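Mandelate racemase/muconate lactonizing enzyme family protein (Sorangium cellulosum, PDB 3S5S) belongs to the mandelate racemase/muconate lactonizing enzyme family of the enolase superfamily, pairing a capping N-terminal domain with a C-terminal beta/alpha barrel. Local coordinates at residues F160-G169 against G188-L199. Sequence-based numbering, arbitrary orientation.
Sequences FRALKVKVGG and GASLILDGNGGL
Arg161 starts the pairing: its NH1 makes a weak hydrogen bond to Gly188 O, which lies obliquely to the guanidinium plane, while its own carbonyl O takes the N-H of Ser190 at 2.8 Å. From here strands 162-166 and 190-194 run parallel, neighbouring barrel strands joined through helix 175-185 as a beta-alpha-beta unit. Leu163 N reaches Ser190 O and Leu163 O receives Ile192 N; on the helix-facing side its CD1 sits 3.7 Å from Ala189 CB and its CB rests on Leu191 CD2. Lys164 turns to the barrel interior. CG anti to the backbone N (chi1 173°) and an extended chain take it over Ile192 CG2 and bring NZ to Asp323 and Glu222 in salt bridges; a third, to Asp194 OD2, is uncertain in detail because that oxygen is less surely placed. Val165 returns to the helix side, touching Ile182 of helix 175-185, and its N donates to Ile192 O at 2.6 Å. Lys166, bent at chi2 (-84°), gives NZ a weak hydrogen bond to Asn196 OD1 and a long salt bridge to the same doubtful Asp194 OD2. Asp194 OD1 accepts Asn196 N at 3.0 Å, closing an Asx turn just past the strand. Two lysines and several carboxylates thus gather at the C-terminal strand ends, where this superfamily places its active site; Lys164, paired with both, probably lowers the cost of setting the Asp194 and Glu222 carboxylates close together.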
loop_
_atom_site.group_PDB
_atom_site.type_symbol
_atom_site.label_atom_id
_atom_site.label_comp_id
_atom_site.label_asym_id
_atom_site.label_seq_id
_atom_site.Cartn_x
_atom_site.Cartn_y
_atom_site.Cartn_z
ATOM N N PHE A 160 13.842 -1.169 -29.272
ATOM C CA PHE A 160 12.672 -0.614 -28.613
ATOM C C PHE A 160 11.445 -1.030 -29.382
ATOM O O PHE A 160 11.267 -0.599 -30.514
ATOM C CB PHE A 160 12.752 0.930 -28.461
ATOM C CG PHE A 160 13.735 1.396 -27.412
ATOM C CD1 PHE A 160 13.320 1.673 -26.143
ATOM C CD2 PHE A 160 15.078 1.559 -27.723
ATOM C CE1 PHE A 160 14.219 2.110 -25.177
ATOM C CE2 PHE A 160 15.973 1.994 -26.775
ATOM C CZ PHE A 160 15.549 2.281 -25.490
ATOM N N ARG A 161 10.618 -1.859 -28.736
ATOM C CA ARG A 161 9.363 -2.355 -29.289
ATOM C C ARG A 161 8.184 -1.459 -28.875
ATOM O O ARG A 161 7.057 -1.620 -29.384
ATOM C CB ARG A 161 9.103 -3.789 -28.822
ATOM C CG ARG A 161 10.063 -4.885 -29.438
ATOM C CD ARG A 161 9.320 -5.719 -30.522
ATOM N NE ARG A 161 10.220 -6.445 -31.422
ATOM C CZ ARG A 161 9.941 -6.727 -32.698
ATOM N NH1 ARG A 161 8.774 -6.344 -33.225
ATOM N NH2 ARG A 161 10.823 -7.393 -33.454
ATOM N N ALA A 162 8.426 -0.503 -27.985
ATOM C CA ALA A 162 7.354 0.409 -27.596
ATOM C C ALA A 162 7.822 1.843 -27.763
ATOM O O ALA A 162 8.883 2.220 -27.265
ATOM C CB ALA A 162 6.884 0.136 -26.189
ATOM N N LEU A 163 7.040 2.642 -28.492
ATOM C CA LEU A 163 7.356 4.046 -28.677
ATOM C C LEU A 163 6.233 4.939 -28.195
ATOM O O LEU A 163 5.076 4.744 -28.571
ATOM C CB LEU A 163 7.613 4.325 -30.138
ATOM C CG LEU A 163 8.650 3.410 -30.779
ATOM C CD1 LEU A 163 8.647 3.692 -32.231
ATOM C CD2 LEU A 163 10.029 3.628 -30.150
ATOM N N LYS A 164 6.598 5.918 -27.370
ATOM C CA LYS A 164 5.711 6.945 -26.884
ATOM C C LYS A 164 5.905 8.199 -27.732
ATOM O O LYS A 164 6.982 8.811 -27.751
ATOM C CB LYS A 164 6.044 7.238 -25.426
ATOM C CG LYS A 164 5.311 8.412 -24.786
ATOM C CD LYS A 164 5.258 8.138 -23.283
ATOM C CE LYS A 164 4.975 9.373 -22.429
ATOM N NZ LYS A 164 4.357 9.019 -21.091
ATOM N N VAL A 165 4.851 8.615 -28.407
ATOM C CA VAL A 165 4.977 9.743 -29.298
ATOM C C VAL A 165 4.297 10.923 -28.618
ATOM O O VAL A 165 3.115 10.838 -28.306
ATOM C CB VAL A 165 4.347 9.417 -30.692
ATOM C CG1 VAL A 165 4.312 10.640 -31.590
ATOM C CG2 VAL A 165 5.107 8.285 -31.355
ATOM N N LYS A 166 5.037 12.001 -28.362
ATOM C CA LYS A 166 4.391 13.199 -27.816
ATOM C C LYS A 166 3.529 13.797 -28.912
ATOM O O LYS A 166 3.838 13.629 -30.096
ATOM C CB LYS A 166 5.388 14.215 -27.236
ATOM C CG LYS A 166 6.172 13.704 -25.992
ATOM C CD LYS A 166 5.455 13.852 -24.652
ATOM C CE LYS A 166 6.070 12.851 -23.671
ATOM N NZ LYS A 166 5.744 13.002 -22.201
ATOM N N VAL A 167 2.413 14.404 -28.530
ATOM C CA VAL A 167 1.473 14.980 -29.499
ATOM C C VAL A 167 0.681 16.185 -28.945
ATOM O O VAL A 167 0.605 16.404 -27.736
ATOM C CB VAL A 167 0.506 13.915 -30.145
ATOM C CG1 VAL A 167 1.259 12.985 -31.103
ATOM C CG2 VAL A 167 -0.292 13.127 -29.072
ATOM N N GLY A 168 0.097 16.960 -29.863
ATOM C CA GLY A 168 -0.560 18.226 -29.526
ATOM C C GLY A 168 0.375 19.418 -29.323
ATOM O O GLY A 168 1.572 19.360 -29.617
ATOM N N GLY A 169 -0.202 20.516 -28.828
ATOM C CA GLY A 169 0.504 21.782 -28.597
ATOM C C GLY A 169 0.707 22.596 -29.865
ATOM O O GLY A 169 -0.019 22.441 -30.848
ATOM N N GLY A 188 7.614 -2.937 -36.403
ATOM C CA GLY A 188 7.373 -3.791 -35.248
ATOM C C GLY A 188 7.014 -3.074 -33.947
ATOM O O GLY A 188 6.940 -3.705 -32.872
ATOM N N ALA A 189 6.782 -1.765 -34.004
ATOM C CA ALA A 189 6.654 -1.039 -32.728
ATOM C C ALA A 189 5.226 -0.660 -32.327
ATOM O O ALA A 189 4.429 -0.150 -33.118
ATOM C CB ALA A 189 7.573 0.140 -32.687
ATOM N N SER A 190 4.914 -0.994 -31.090
ATOM C CA SER A 190 3.712 -0.574 -30.401
ATOM C C SER A 190 3.783 0.951 -30.202
ATOM O O SER A 190 4.874 1.498 -29.955
ATOM C CB SER A 190 3.762 -1.228 -29.027
ATOM O OG SER A 190 2.564 -1.902 -28.734
ATOM N N LEU A 191 2.643 1.643 -30.258
ATOM C CA LEU A 191 2.648 3.097 -30.011
ATOM C C LEU A 191 1.860 3.575 -28.788
ATOM O O LEU A 191 0.759 3.113 -28.524
ATOM C CB LEU A 191 2.175 3.838 -31.244
ATOM C CG LEU A 191 3.015 3.678 -32.531
ATOM C CD1 LEU A 191 2.444 4.582 -33.559
ATOM C CD2 LEU A 191 4.562 3.928 -32.378
ATOM N N ILE A 192 2.445 4.486 -28.024
ATOM C CA ILE A 192 1.709 5.292 -27.064
ATOM C C ILE A 192 1.625 6.763 -27.587
ATOM O O ILE A 192 2.651 7.454 -27.741
ATOM C CB ILE A 192 2.378 5.275 -25.674
ATOM C CG1 ILE A 192 2.156 3.948 -24.973
ATOM C CG2 ILE A 192 1.807 6.365 -24.781
ATOM C CD1 ILE A 192 3.322 3.559 -24.096
ATOM N N LEU A 193 0.418 7.233 -27.852
ATOM C CA LEU A 193 0.217 8.642 -28.153
ATOM C C LEU A 193 -0.066 9.376 -26.838
ATOM O O LEU A 193 -1.108 9.163 -26.192
ATOM C CB LEU A 193 -0.906 8.816 -29.185
ATOM C CG LEU A 193 -0.932 7.858 -30.394
ATOM C CD1 LEU A 193 -2.033 8.215 -31.352
ATOM C CD2 LEU A 193 0.357 7.838 -31.189
ATOM N N ASP A 194 0.901 10.191 -26.421
ATOM C CA ASP A 194 0.797 11.015 -25.221
ATOM C C ASP A 194 0.409 12.442 -25.617
ATOM O O ASP A 194 1.123 13.088 -26.380
ATOM C CB ASP A 194 2.134 11.034 -24.471
ATOM C CG ASP A 194 2.019 11.584 -23.037
ATOM O OD1 ASP A 194 1.029 12.269 -22.704
ATOM O OD2 ASP A 194 2.939 11.323 -22.217
ATOM N N GLY A 195 -0.713 12.925 -25.084
ATOM C CA GLY A 195 -1.247 14.244 -25.427
ATOM C C GLY A 195 -0.855 15.293 -24.402
ATOM O O GLY A 195 -0.898 16.490 -24.669
ATOM N N ASN A 196 -0.468 14.841 -23.212
ATOM C CA ASN A 196 -0.236 15.739 -22.070
ATOM C C ASN A 196 -1.316 16.795 -21.988
ATOM O O ASN A 196 -1.034 17.955 -21.730
ATOM C CB ASN A 196 1.176 16.367 -22.101
ATOM C CG ASN A 196 2.276 15.375 -21.659
ATOM O OD1 ASN A 196 3.138 14.977 -22.463
ATOM N ND2 ASN A 196 2.235 14.961 -20.376
ATOM N N GLY A 197 -2.558 16.387 -22.239
ATOM C CA GLY A 197 -3.701 17.246 -22.003
ATOM C C GLY A 197 -3.850 18.401 -22.971
ATOM O O GLY A 197 -4.750 19.263 -22.810
ATOM N N GLY A 198 -2.995 18.424 -23.989
ATOM C CA GLY A 198 -3.010 19.506 -24.971
ATOM C C GLY A 198 -3.838 19.201 -26.206
ATOM O O GLY A 198 -3.549 19.714 -27.298
ATOM N N LEU A 199 -4.857 18.360 -26.066
ATOM C CA LEU A 199 -5.772 18.123 -27.161
ATOM C C LEU A 199 -7.206 18.414 -26.725
ATOM O O LEU A 199 -7.473 18.863 -25.593
ATOM C CB LEU A 199 -5.657 16.688 -27.680
ATOM C CG LEU A 199 -4.478 16.162 -28.531
ATOM C CD1 LEU A 199 -3.141 16.126 -27.789
ATOM C CD2 LEU A 199 -4.777 14.751 -29.069
#